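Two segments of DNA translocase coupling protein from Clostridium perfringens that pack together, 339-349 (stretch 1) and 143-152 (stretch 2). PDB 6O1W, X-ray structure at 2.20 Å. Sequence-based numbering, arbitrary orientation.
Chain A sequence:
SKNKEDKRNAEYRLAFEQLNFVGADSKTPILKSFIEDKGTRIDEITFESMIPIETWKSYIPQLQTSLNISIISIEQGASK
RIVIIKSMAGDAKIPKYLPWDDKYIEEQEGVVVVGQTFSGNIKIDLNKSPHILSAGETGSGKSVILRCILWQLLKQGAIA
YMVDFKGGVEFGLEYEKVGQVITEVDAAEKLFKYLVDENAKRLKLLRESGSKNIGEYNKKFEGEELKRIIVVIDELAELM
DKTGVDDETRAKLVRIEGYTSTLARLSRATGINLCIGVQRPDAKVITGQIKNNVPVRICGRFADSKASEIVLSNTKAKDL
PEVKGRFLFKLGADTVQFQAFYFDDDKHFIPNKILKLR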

ATOM      1  N   GLN A 339       2.535   2.346  -9.172  1.00 28.14           N
ATOM      2  CA  GLN A 339       3.955   2.462  -8.869  1.00 29.24           C
ATOM      3  C   GLN A 339       4.096   3.499  -7.772  1.00 31.84           C
ATOM      4  O   GLN A 339       3.732   4.653  -7.965  1.00 31.56           O
ATOM      5  CB  GLN A 339       4.772   2.923 -10.105  1.00 31.23           C
ATOM      6  CG  GLN A 339       6.313   2.903  -9.909  1.00 35.83           C
ATOM      7  CD  GLN A 339       6.896   1.531  -9.608  1.00 41.06           C
ATOM      8  OE1 GLN A 339       6.362   0.488 -10.002  1.00 32.11           O
ATOM      9  NE2 GLN A 339       8.014   1.493  -8.883  1.00 33.78           N
ATOM     10  N   ALA A 340       4.646   3.091  -6.645  1.00 29.56           N
ATOM     11  CA  ALA A 340       4.878   3.945  -5.493  1.00 30.15           C
ATOM     12  C   ALA A 340       6.097   4.806  -5.715  1.00 36.29           C
ATOM     13  O   ALA A 340       7.060   4.358  -6.333  1.00 36.22           O
ATOM     14  CB  ALA A 340       5.089   3.085  -4.252  1.00 30.77           C
ATOM     15  N   PHE A 341       6.077   6.022  -5.166  1.00 33.79           N
ATOM     16  CA  PHE A 341       7.212   6.938  -5.189  1.00 34.27           C
ATOM     17  C   PHE A 341       8.369   6.328  -4.423  1.00 40.77           C
ATOM     18  O   PHE A 341       8.161   5.708  -3.369  1.00 40.22           O
ATOM     19  CB  PHE A 341       6.874   8.269  -4.489  1.00 35.11           C
ATOM     20  CG  PHE A 341       5.866   9.132  -5.190  1.00 36.72           C
ATOM     21  CD1 PHE A 341       6.091   9.585  -6.483  1.00 40.84           C
ATOM     22  CD2 PHE A 341       4.716   9.545  -4.540  1.00 38.64           C
ATOM     23  CE1 PHE A 341       5.146  10.379  -7.140  1.00 42.25           C
ATOM     24  CE2 PHE A 341       3.787  10.372  -5.184  1.00 42.18           C
ATOM     25  CZ  PHE A 341       4.011  10.787  -6.476  1.00 40.76           C
ATOM     26  N   TYR A 342       9.586   6.511  -4.936  1.00 39.39           N
ATOM     27  CA  TYR A 342      10.744   6.068  -4.180  1.00 39.90           C
ATOM     28  C   TYR A 342      11.236   7.327  -3.498  1.00 39.60           C
ATOM     29  O   TYR A 342      11.586   8.312  -4.160  1.00 38.35           O
ATOM     30  CB  TYR A 342      11.831   5.376  -5.028  1.00 43.13           C
ATOM     31  CG  TYR A 342      13.010   4.944  -4.175  1.00 46.95           C
ATOM     32  CD1 TYR A 342      12.870   3.956  -3.200  1.00 49.05           C
ATOM     33  CD2 TYR A 342      14.248   5.565  -4.297  1.00 48.59           C
ATOM     34  CE1 TYR A 342      13.930   3.609  -2.361  1.00 51.22           C
ATOM     35  CE2 TYR A 342      15.327   5.198  -3.493  1.00 50.34           C
ATOM     36  CZ  TYR A 342      15.159   4.231  -2.515  1.00 62.42           C
ATOM     37  OH  TYR A 342      16.223   3.888  -1.714  1.00 70.02           O
ATOM     38  N   PHE A 343      11.075   7.346  -2.177  1.00 33.35           N
ATOM     39  CA  PHE A 343      11.439   8.458  -1.302  1.00 32.35           C
ATOM     40  C   PHE A 343      12.671   7.980  -0.584  1.00 37.10           C
ATOM     41  O   PHE A 343      12.633   6.971   0.112  1.00 35.92           O
ATOM     42  CB  PHE A 343      10.288   8.756  -0.318  1.00 33.16           C
ATOM     43  CG  PHE A 343      10.548   9.895   0.645  1.00 32.91           C
ATOM     44  CD1 PHE A 343      11.157   9.664   1.875  1.00 33.80           C
ATOM     45  CD2 PHE A 343      10.174  11.193   0.327  1.00 32.19           C
ATOM     46  CE1 PHE A 343      11.394  10.711   2.761  1.00 33.85           C
ATOM     47  CE2 PHE A 343      10.404  12.236   1.220  1.00 33.73           C
ATOM     48  CZ  PHE A 343      11.041  11.997   2.415  1.00 31.64           C
ATOM     49  N   ASP A 344      13.770   8.672  -0.790  1.00 35.76           N
ATOM     50  CA  ASP A 344      15.077   8.313  -0.244  1.00 36.81           C
ATOM     51  C   ASP A 344      15.410   9.343   0.806  1.00 42.83           C
ATOM     52  O   ASP A 344      15.562  10.523   0.458  1.00 43.23           O
ATOM     53  CB  ASP A 344      16.117   8.351  -1.409  1.00 39.63           C
ATOM     54  CG  ASP A 344      17.519   7.847  -1.087  1.00 52.28           C
ATOM     55  OD1 ASP A 344      18.111   8.318  -0.103  1.00 51.86           O
ATOM     56  OD2 ASP A 344      18.021   6.986  -1.831  1.00 63.94           O
ATOM     57  N   ASP A 345      15.514   8.926   2.091  1.00 39.96           N
ATOM     58  CA  ASP A 345      15.851   9.828   3.209  1.00 40.31           C
ATOM     59  C   ASP A 345      17.097  10.684   2.937  1.00 45.35           C
ATOM     60  O   ASP A 345      17.088  11.887   3.225  1.00 45.81           O
ATOM     61  CB  ASP A 345      16.062   9.035   4.508  1.00 43.13           C
ATOM     62  CG  ASP A 345      14.814   8.381   5.052  1.00 60.61           C
ATOM     63  OD1 ASP A 345      13.706   8.806   4.667  1.00 63.34           O
ATOM     64  OD2 ASP A 345      14.945   7.448   5.874  1.00 69.14           O
ATOM     65  N   ASP A 346      18.148  10.078   2.349  1.00 42.22           N
ATOM     66  CA  ASP A 346      19.411  10.767   2.067  1.00 43.71           C
ATOM     67  C   ASP A 346      19.269  11.952   1.112  1.00 46.19           C
ATOM     68  O   ASP A 346      20.055  12.888   1.211  1.00 45.76           O
ATOM     69  CB  ASP A 346      20.513   9.805   1.579  1.00 47.07           C
ATOM     70  CG  ASP A 346      21.206   9.018   2.670  1.00 66.61           C
ATOM     71  OD1 ASP A 346      21.342   9.551   3.797  1.00 70.48           O
ATOM     72  OD2 ASP A 346      21.634   7.876   2.395  1.00 73.97           O
ATOM     73  N   LYS A 347      18.254  11.960   0.246  1.00 41.92           N
ATOM     74  CA  LYS A 347      18.105  13.110  -0.640  1.00 41.61           C
ATOM     75  C   LYS A 347      16.745  13.812  -0.576  1.00 45.10           C
ATOM     76  O   LYS A 347      16.631  14.935  -1.071  1.00 46.19           O
ATOM     77  CB  LYS A 347      18.472  12.760  -2.095  1.00 44.27           C
ATOM     78  CG  LYS A 347      17.806  11.591  -2.735  1.00 50.00           C
ATOM     79  CD  LYS A 347      18.716  11.064  -3.819  1.00 50.72           C
ATOM     80  CE  LYS A 347      18.034  10.039  -4.678  1.00 56.68           C
ATOM     81  NZ  LYS A 347      18.995   9.320  -5.568  1.00 58.85           N
ATOM     82  N   HIS A 348      15.736  13.210   0.074  1.00 38.75           N
ATOM     83  CA  HIS A 348      14.412  13.808   0.081  1.00 36.37           C
ATOM     84  C   HIS A 348      13.953  14.340   1.424  1.00 39.21           C
ATOM     85  O   HIS A 348      13.097  15.216   1.448  1.00 39.24           O
ATOM     86  CB  HIS A 348      13.390  12.809  -0.499  1.00 36.37           C
ATOM     87  CG  HIS A 348      13.674  12.418  -1.917  1.00 38.56           C
ATOM     88  ND1 HIS A 348      13.725  11.092  -2.300  1.00 39.54           N
ATOM     89  CD2 HIS A 348      13.975  13.196  -2.987  1.00 39.86           C
ATOM     90  CE1 HIS A 348      14.018  11.098  -3.592  1.00 38.86           C
ATOM     91  NE2 HIS A 348      14.191  12.346  -4.046  1.00 39.73           N
ATOM     92  N   PHE A 349      14.511  13.840   2.535  1.00 36.35           N
ATOM     93  CA  PHE A 349      14.105  14.248   3.875  1.00 36.40           C
ATOM     94  C   PHE A 349      15.010  15.371   4.349  1.00 42.50           C
ATOM     95  O   PHE A 349      16.164  15.124   4.683  1.00 43.56           O
ATOM     96  CB  PHE A 349      14.094  13.033   4.841  1.00 37.49           C
ATOM     97  CG  PHE A 349      13.615  13.402   6.223  1.00 38.23           C
ATOM     98  CD1 PHE A 349      12.267  13.623   6.474  1.00 39.42           C
ATOM     99  CD2 PHE A 349      14.519  13.571   7.268  1.00 41.32           C
ATOM    100  CE1 PHE A 349      11.830  14.016   7.737  1.00 40.92           C
ATOM    101  CE2 PHE A 349      14.080  13.976   8.539  1.00 43.58           C
ATOM    102  CZ  PHE A 349      12.744  14.210   8.756  1.00 41.18           C
TER
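Stretch 2 143-152: SVILRCILWQ

Stretch 2 is helical throughout and lies across stretch 1, which begins in a strand, runs extended through F343 and turns into a short helix at D345-H348. The register advances in the same sense, though stretch 1 crosses the helix obliquely: A340 is nearest I145, F343 nearest C148 and F349 nearest W151, at CA-CA distances of 6.8, 5.7 and 7.0 Å. No hydrogen bond crosses between them; the 603 Å² of buried surface is held chiefly by side-chain packing.

F343 is at the centre. Its CB points toward the helix, and chi1 t with chi2 -89° lays the ring over one turn: CA of C148 sits over one face, 4.1 Å from the ring centroid, in a CH-pi contact, while F343 CE2 reaches W151 CG at 3.5 Å. The F343 ring and the five-membered ring of W151 meet obliquely, planes at 42°. V144, chi1 t, brings CG1 to 3.3 Å from F343 N and 4.0 Å from Y342 CD1; CB of Y342 points away, yet its ring still reaches this methyl. On the strand side, A340 CB meets I145 CG1 at 3.7 Å; I145 is m,t, and its CB points sideways while the chain end comes nearer. F341, chi1 m, places CD2 4.0 Å from C148 SG.

CB of W151 points toward stretch 1, and with chi1 t the indole receives its end: H348 O and F349 CA lie over one face of the indole, and F349, chi1 t, sets CD1 3.6 Å from W151 CE3, ring planes at 69°. The turn that brings these residues round is braced internally, D344 N donating to H348 ND1 (2.9 Å), while D344 OD1 caps the helix through a weak bond from D346 N (3.0 Å). R147 extends m,t,t past D345; D345 OD1 touches R147 CD at 3.7 Å, but D345 OD2 stays 4.1 Å from R147 NE, well out of the guanidinium plane, so the charges are near each other without a salt bridge; R147 NE and NH2 are hydrogen-bonded elsewhere in the structure.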

ATOM      1  N   SER A 143       7.834   0.497   3.589  1.00 35.25           N
ATOM      2  CA  SER A 143       8.229   1.471   4.603  1.00 35.42           C
ATOM      3  C   SER A 143       8.545   2.845   4.022  1.00 37.61           C
ATOM      4  O   SER A 143       8.235   3.856   4.663  1.00 36.72           O
ATOM      5  CB  SER A 143       9.393   0.933   5.428  1.00 39.30           C
ATOM      6  OG  SER A 143       8.861   0.189   6.511  1.00 52.94           O
ATOM      7  N   VAL A 144       9.132   2.871   2.807  1.00 33.35           N
ATOM      8  CA  VAL A 144       9.462   4.067   2.019  1.00 33.93           C
ATOM      9  C   VAL A 144       8.185   4.915   1.766  1.00 34.63           C
ATOM     10  O   VAL A 144       8.218   6.132   1.950  1.00 34.81           O
ATOM     11  CB  VAL A 144      10.219   3.670   0.716  1.00 39.10           C
ATOM     12  CG1 VAL A 144      10.120   4.744  -0.358  1.00 38.88           C
ATOM     13  CG2 VAL A 144      11.681   3.344   1.006  1.00 39.08           C
ATOM     14  N   ILE A 145       7.060   4.258   1.431  1.00 30.47           N
ATOM     15  CA  ILE A 145       5.738   4.885   1.202  1.00 31.01           C
ATOM     16  C   ILE A 145       5.302   5.655   2.434  1.00 31.49           C
ATOM     17  O   ILE A 145       4.854   6.781   2.302  1.00 31.33           O
ATOM     18  CB  ILE A 145       4.653   3.821   0.828  1.00 36.02           C
ATOM     19  CG1 ILE A 145       4.937   3.191  -0.542  1.00 37.02           C
ATOM     20  CG2 ILE A 145       3.228   4.434   0.856  1.00 40.39           C
ATOM     21  CD1 ILE A 145       4.115   1.927  -0.808  1.00 43.89           C
ATOM     22  N   LEU A 146       5.394   5.030   3.623  1.00 26.63           N
ATOM     23  CA  LEU A 146       5.006   5.647   4.889  1.00 28.08           C
ATOM     24  C   LEU A 146       5.808   6.912   5.184  1.00 30.75           C
ATOM     25  O   LEU A 146       5.230   7.875   5.646  1.00 29.32           O
ATOM     26  CB  LEU A 146       5.172   4.628   6.037  1.00 29.17           C
ATOM     27  CG  LEU A 146       4.305   3.358   5.930  1.00 34.17           C
ATOM     28  CD1 LEU A 146       4.492   2.491   7.143  1.00 34.07           C
ATOM     29  CD2 LEU A 146       2.823   3.703   5.747  1.00 37.88           C
ATOM     30  N   ARG A 147       7.139   6.906   4.905  1.00 28.92           N
ATOM     31  CA  ARG A 147       8.025   8.065   5.124  1.00 28.87           C
ATOM     32  C   ARG A 147       7.728   9.191   4.119  1.00 29.69           C
ATOM     33  O   ARG A 147       7.877  10.358   4.465  1.00 27.78           O
ATOM     34  CB  ARG A 147       9.501   7.656   5.098  1.00 28.86           C
ATOM     35  CG  ARG A 147       9.883   6.776   6.293  1.00 43.35           C
ATOM     36  CD  ARG A 147      11.348   6.390   6.247  1.00 64.03           C
ATOM     37  NE  ARG A 147      11.651   5.374   7.256  1.00 89.07           N
ATOM     38  CZ  ARG A 147      11.772   4.074   7.005  1.00111.29           C
ATOM     39  NH1 ARG A 147      11.646   3.613   5.766  1.00 99.76           N
ATOM     40  NH2 ARG A 147      12.038   3.224   7.989  1.00101.85           N
ATOM     41  N   CYS A 148       7.285   8.826   2.899  1.00 25.95           N
ATOM     42  CA  CYS A 148       6.849   9.755   1.839  1.00 26.85           C
ATOM     43  C   CYS A 148       5.558  10.470   2.273  1.00 27.77           C
ATOM     44  O   CYS A 148       5.430  11.668   2.086  1.00 27.14           O
ATOM     45  CB  CYS A 148       6.627   8.992   0.536  1.00 28.50           C
ATOM     46  SG  CYS A 148       6.298  10.057  -0.875  1.00 33.51           S
ATOM     47  N   ILE A 149       4.596   9.726   2.830  1.00 25.59           N
ATOM     48  CA  ILE A 149       3.334  10.264   3.374  1.00 24.98           C
ATOM     49  C   ILE A 149       3.672  11.211   4.542  1.00 27.28           C
ATOM     50  O   ILE A 149       3.137  12.307   4.603  1.00 25.52           O
ATOM     51  CB  ILE A 149       2.399   9.116   3.842  1.00 28.37           C
ATOM     52  CG1 ILE A 149       1.867   8.320   2.609  1.00 28.89           C
ATOM     53  CG2 ILE A 149       1.220   9.679   4.717  1.00 26.62           C
ATOM     54  CD1 ILE A 149       1.293   7.001   2.949  1.00 36.72           C
ATOM     55  N   LEU A 150       4.573  10.772   5.452  1.00 24.60           N
ATOM     56  CA  LEU A 150       5.014  11.537   6.619  1.00 23.88           C
ATOM     57  C   LEU A 150       5.586  12.883   6.199  1.00 28.07           C
ATOM     58  O   LEU A 150       5.210  13.898   6.774  1.00 29.56           O
ATOM     59  CB  LEU A 150       6.063  10.721   7.408  1.00 23.20           C
ATOM     60  CG  LEU A 150       6.793  11.408   8.571  1.00 28.04           C
ATOM     61  CD1 LEU A 150       5.772  11.901   9.679  1.00 28.40           C
ATOM     62  CD2 LEU A 150       7.853  10.465   9.169  1.00 28.04           C
ATOM     63  N   TRP A 151       6.492  12.885   5.199  1.00 25.97           N
ATOM     64  CA  TRP A 151       7.136  14.081   4.651  1.00 26.85           C
ATOM     65  C   TRP A 151       6.101  15.102   4.145  1.00 30.24           C
ATOM     66  O   TRP A 151       6.164  16.279   4.494  1.00 31.50           O
ATOM     67  CB  TRP A 151       8.088  13.664   3.513  1.00 26.49           C
ATOM     68  CG  TRP A 151       8.706  14.848   2.831  1.00 28.25           C
ATOM     69  CD1 TRP A 151       8.414  15.317   1.582  1.00 31.05           C
ATOM     70  CD2 TRP A 151       9.594  15.813   3.428  1.00 28.36           C
ATOM     71  NE1 TRP A 151       9.151  16.451   1.319  1.00 30.67           N
ATOM     72  CE2 TRP A 151       9.873  16.787   2.444  1.00 32.37           C
ATOM     73  CE3 TRP A 151      10.226  15.912   4.683  1.00 29.83           C
ATOM     74  CZ2 TRP A 151      10.756  17.852   2.670  1.00 31.24           C
ATOM     75  CZ3 TRP A 151      11.087  16.978   4.916  1.00 32.12           C
ATOM     76  CH2 TRP A 151      11.335  17.940   3.920  1.00 32.69           C
ATOM     77  N   GLN A 152       5.113  14.625   3.386  1.00 26.42           N
ATOM     78  CA  GLN A 152       4.021  15.429   2.842  1.00 26.40           C
ATOM     79  C   GLN A 152       3.235  16.120   3.950  1.00 29.75           C
ATOM     80  O   GLN A 152       3.056  17.338   3.890  1.00 28.17           O
ATOM     81  CB  GLN A 152       3.099  14.576   1.945  1.00 27.03           C
ATOM     82  CG  GLN A 152       3.814  14.131   0.664  1.00 30.20           C
ATOM     83  CD  GLN A 152       2.990  13.236  -0.224  1.00 35.15           C
ATOM     84  OE1 GLN A 152       3.298  12.069  -0.458  1.00 32.05           O
ATOM     85  NE2 GLN A 152       1.933  13.760  -0.740  1.00 27.75           N
TER